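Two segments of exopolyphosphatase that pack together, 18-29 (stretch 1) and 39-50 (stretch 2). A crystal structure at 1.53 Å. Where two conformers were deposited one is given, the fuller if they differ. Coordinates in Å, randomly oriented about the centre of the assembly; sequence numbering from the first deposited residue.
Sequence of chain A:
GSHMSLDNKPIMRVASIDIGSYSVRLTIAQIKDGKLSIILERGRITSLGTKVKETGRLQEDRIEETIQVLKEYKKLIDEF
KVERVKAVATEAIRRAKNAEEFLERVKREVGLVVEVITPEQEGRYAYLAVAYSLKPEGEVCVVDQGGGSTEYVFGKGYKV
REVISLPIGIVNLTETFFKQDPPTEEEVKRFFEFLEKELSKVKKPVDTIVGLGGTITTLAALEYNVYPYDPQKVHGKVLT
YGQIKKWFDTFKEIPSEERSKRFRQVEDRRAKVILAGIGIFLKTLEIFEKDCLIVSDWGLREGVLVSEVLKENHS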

# COMPACT_ATOMS: atom_id res chain seq x y z
N ASP A 18 7.97 -5.81 6.67
CA ASP A 18 7.56 -5.98 5.28
C ASP A 18 8.77 -5.80 4.37
O ASP A 18 9.44 -4.79 4.41
CB ASP A 18 6.36 -5.14 4.89
CG ASP A 18 6.61 -3.72 4.92
OD1 ASP A 18 6.84 -3.20 6.05
OD2 ASP A 18 6.57 -3.02 3.88
N ILE A 19 9.03 -6.83 3.59
CA ILE A 19 10.14 -6.87 2.66
C ILE A 19 9.54 -6.73 1.28
O ILE A 19 8.82 -7.61 0.81
CB ILE A 19 10.88 -8.22 2.79
CG1 ILE A 19 11.47 -8.40 4.20
CG2 ILE A 19 11.94 -8.36 1.68
CD1 ILE A 19 12.08 -9.75 4.42
N GLY A 20 9.85 -5.63 0.61
CA GLY A 20 9.44 -5.42 -0.76
C GLY A 20 10.63 -5.37 -1.70
O GLY A 20 11.75 -5.58 -1.28
N SER A 21 10.35 -5.04 -2.96
CA SER A 21 11.39 -4.97 -3.99
C SER A 21 12.26 -3.72 -3.83
O SER A 21 13.35 -3.67 -4.41
CB SER A 21 10.80 -5.06 -5.40
OG SER A 21 9.80 -4.10 -5.60
N TYR A 22 11.81 -2.74 -3.05
CA TYR A 22 12.55 -1.49 -2.86
C TYR A 22 13.04 -1.29 -1.43
O TYR A 22 14.19 -1.02 -1.19
CB TYR A 22 11.66 -0.33 -3.28
CG TYR A 22 12.34 1.02 -3.36
CD1 TYR A 22 13.38 1.24 -4.26
CD2 TYR A 22 11.92 2.08 -2.56
CE1 TYR A 22 13.99 2.48 -4.35
CE2 TYR A 22 12.53 3.32 -2.65
CZ TYR A 22 13.56 3.50 -3.54
OH TYR A 22 14.17 4.74 -3.62
N SER A 23 12.14 -1.49 -0.47
CA SER A 23 12.45 -1.21 0.93
C SER A 23 12.10 -2.37 1.84
O SER A 23 11.27 -3.22 1.49
CB SER A 23 11.73 0.06 1.39
OG SER A 23 10.33 -0.12 1.43
N VAL A 24 12.78 -2.40 2.97
CA VAL A 24 12.52 -3.30 4.07
C VAL A 24 12.11 -2.43 5.25
O VAL A 24 12.85 -1.54 5.65
CB VAL A 24 13.78 -4.11 4.43
CG1 VAL A 24 13.49 -5.14 5.51
CG2 VAL A 24 14.35 -4.79 3.16
N ARG A 25 10.94 -2.71 5.81
CA ARG A 25 10.34 -1.81 6.80
C ARG A 25 9.91 -2.52 8.05
O ARG A 25 9.39 -3.63 7.97
CB ARG A 25 9.17 -1.08 6.19
CG ARG A 25 9.64 -0.07 5.13
CD ARG A 25 8.60 0.76 4.55
NE ARG A 25 8.00 1.63 5.53
CZ ARG A 25 7.14 2.58 5.23
NH1 ARG A 25 6.81 2.80 3.97
NH2 ARG A 25 6.63 3.32 6.20
N LEU A 26 10.14 -1.86 9.18
CA LEU A 26 9.81 -2.36 10.52
C LEU A 26 8.81 -1.39 11.16
O LEU A 26 8.98 -0.17 11.10
CB LEU A 26 11.06 -2.40 11.39
CG LEU A 26 10.85 -2.66 12.89
CD1 LEU A 26 10.33 -4.09 13.14
CD2 LEU A 26 12.12 -2.38 13.70
N THR A 27 7.77 -1.94 11.77
CA THR A 27 6.80 -1.18 12.53
C THR A 27 6.57 -1.86 13.88
O THR A 27 6.30 -3.03 13.93
CB THR A 27 5.45 -1.08 11.76
OG1 THR A 27 5.68 -0.62 10.41
CG2 THR A 27 4.53 -0.06 12.44
N ILE A 28 6.71 -1.11 14.97
CA ILE A 28 6.50 -1.63 16.32
C ILE A 28 5.37 -0.83 16.92
O ILE A 28 5.37 0.40 16.83
CB ILE A 28 7.74 -1.53 17.22
CG1 ILE A 28 8.95 -2.25 16.61
CG2 ILE A 28 7.43 -2.10 18.59
CD1 ILE A 28 10.21 -2.24 17.47
N ALA A 29 4.41 -1.52 17.53
CA ALA A 29 3.26 -0.87 18.15
C ALA A 29 3.10 -1.41 19.56
O ALA A 29 3.55 -2.51 19.87
CB ALA A 29 2.05 -1.12 17.36
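Stretch 2, residues 39-50: ILERGRITSLGT

Stretch 2 runs beside stretch 1 as an antiparallel strand: residues 39-45 pair with 23-29, their axes 4.6 Å apart at closest approach and their N-to-C directions 169° apart. Ser23 lies opposite Ile45, Arg25 opposite Gly43, Thr27 opposite Glu41 and Ile28 opposite Leu40. Beyond Ile45 the chain leaves the extended form; Ser47 takes a left-handed conformation (phi/psi 49/52) and opens a type I turn ending at Thr50.

Backbone hydrogen bonds supply the regular framework. Val24 N donates to Arg44 O (2.9 Å) and Arg44 N returns the bond to Val24 O (3.0 Å); Leu26 with Arg42 and Ile28 with Leu40 repeat this reciprocal pattern. Past the ladder, Tyr22 O accepts from both Thr46 N (2.9 Å) and Ser47 N (3.0 Å), and Ser21 O accepts from Gly49 N (2.9 Å). Glycine suits that last place: a CB on Gly49 would clash with Ser21 CB.

Side chains alternate between the two faces of the sheet. On the face of Val24, Leu26 and Ile28, apolar groups meet: Ile28 CD1 lies 3.9 Å from Leu40 CD2, and Leu26 CD2 is 4.3 Å from the same Leu40 CD2. Near the turn, Leu48 CD1 packs against Ile19 CG2 at 3.6 Å. Ile45, on the other face, places CG2 over the Tyr22 ring, 3.8 Å from its centroid, a CH-pi contact that gives this exposed isoleucine an apolar surface to cover.

Waters join the polar groups. Water 1 donates to Gly20 O (2.8 Å) and accepts from Leu48 N (2.9 Å), filling the gap beside the turn. Water 2 links Thr27 OG1 (2.8 Å) to Glu41 OE2 (2.9 Å), so the Glu41 carboxylate, which accepts from the water, is joined to the Thr27 hydroxyl across the strands through solvent. Water 3 accepts from Arg25 NE (3.0 Å) and donates to Arg42 O (2.9 Å).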

# COMPACT_ATOMS: atom_id res chain seq x y z
N ILE A 39 4.97 2.98 18.00
CA ILE A 39 6.05 3.53 18.81
C ILE A 39 7.42 3.52 18.16
O ILE A 39 8.34 4.19 18.63
CB ILE A 39 6.08 2.83 20.19
CG1 ILE A 39 6.38 1.33 20.04
CG2 ILE A 39 4.73 3.04 20.90
CD1 ILE A 39 6.69 0.66 21.33
N LEU A 40 7.57 2.76 17.08
CA LEU A 40 8.81 2.79 16.33
C LEU A 40 8.57 2.37 14.90
O LEU A 40 7.84 1.44 14.65
CB LEU A 40 9.87 1.91 16.97
CG LEU A 40 11.27 2.22 16.45
CD1 LEU A 40 11.93 3.26 17.36
CD2 LEU A 40 12.10 1.01 16.41
N GLU A 41 9.21 3.06 13.97
CA GLU A 41 9.21 2.67 12.56
C GLU A 41 10.60 2.84 12.02
O GLU A 41 11.26 3.83 12.35
CB GLU A 41 8.24 3.53 11.74
CG GLU A 41 6.79 3.31 12.12
CD GLU A 41 5.87 4.38 11.62
OE1 GLU A 41 5.96 5.53 12.14
OE2 GLU A 41 5.03 4.07 10.74
N ARG A 42 11.04 1.89 11.20
CA ARG A 42 12.28 2.01 10.43
C ARG A 42 12.05 1.60 8.99
O ARG A 42 11.17 0.79 8.66
CB ARG A 42 13.40 1.11 11.00
CG ARG A 42 13.88 1.47 12.35
CD ARG A 42 14.69 2.77 12.34
NE ARG A 42 15.21 3.14 13.65
CZ ARG A 42 14.57 3.89 14.54
NH1 ARG A 42 13.38 4.35 14.24
NH2 ARG A 42 15.12 4.20 15.70
N GLY A 43 12.85 2.15 8.09
CA GLY A 43 12.77 1.84 6.69
C GLY A 43 14.16 1.89 6.12
O GLY A 43 14.94 2.79 6.46
N ARG A 44 14.50 0.94 5.28
CA ARG A 44 15.80 0.96 4.61
C ARG A 44 15.57 0.52 3.17
O ARG A 44 14.91 -0.49 2.91
CB ARG A 44 16.80 0.03 5.31
CG ARG A 44 17.46 0.62 6.55
CD ARG A 44 16.67 0.48 7.85
NE ARG A 44 17.05 1.46 8.88
CZ ARG A 44 18.02 1.29 9.78
NH1 ARG A 44 18.76 0.18 9.80
NH2 ARG A 44 18.27 2.24 10.67
N ILE A 45 16.16 1.26 2.21
CA ILE A 45 16.04 0.89 0.82
C ILE A 45 17.15 -0.13 0.54
O ILE A 45 18.34 0.16 0.74
CB ILE A 45 16.15 2.15 -0.09
CG1 ILE A 45 14.98 3.11 0.17
CG2 ILE A 45 16.24 1.72 -1.57
CD1 ILE A 45 15.19 4.56 -0.34
N THR A 46 16.78 -1.34 0.16
CA THR A 46 17.76 -2.34 -0.24
C THR A 46 17.63 -2.84 -1.68
O THR A 46 18.44 -3.63 -2.12
CB THR A 46 17.76 -3.56 0.70
OG1 THR A 46 16.54 -4.30 0.56
CG2 THR A 46 17.85 -3.14 2.17
N SER A 47 16.61 -2.39 -2.39
CA SER A 47 16.42 -2.67 -3.80
C SER A 47 16.57 -4.14 -4.15
O SER A 47 17.32 -4.50 -5.06
CB SER A 47 17.37 -1.80 -4.64
OG SER A 47 17.26 -0.44 -4.25
N LEU A 48 15.84 -5.00 -3.44
CA LEU A 48 15.89 -6.44 -3.72
C LEU A 48 15.43 -6.81 -5.14
O LEU A 48 15.80 -7.85 -5.66
CB LEU A 48 15.04 -7.24 -2.72
CG LEU A 48 15.74 -7.83 -1.51
CD1 LEU A 48 14.66 -8.52 -0.65
CD2 LEU A 48 16.84 -8.85 -1.82
N GLY A 49 14.58 -5.99 -5.74
CA GLY A 49 14.11 -6.24 -7.09
C GLY A 49 15.13 -5.95 -8.17
O GLY A 49 14.84 -6.15 -9.36
N THR A 50 16.32 -5.48 -7.79
CA THR A 50 17.36 -5.14 -8.76
C THR A 50 17.67 -6.32 -9.65
O THR A 50 18.09 -7.38 -9.17
CB THR A 50 18.64 -4.67 -8.06
OG1 THR A 50 18.35 -3.51 -7.27
CG2 THR A 50 19.66 -4.15 -9.09
O HOH W 1 14.19 -4.27 -1.20
O HOH W 2 5.85 1.84 9.16
O HOH W 3 8.36 1.64 8.46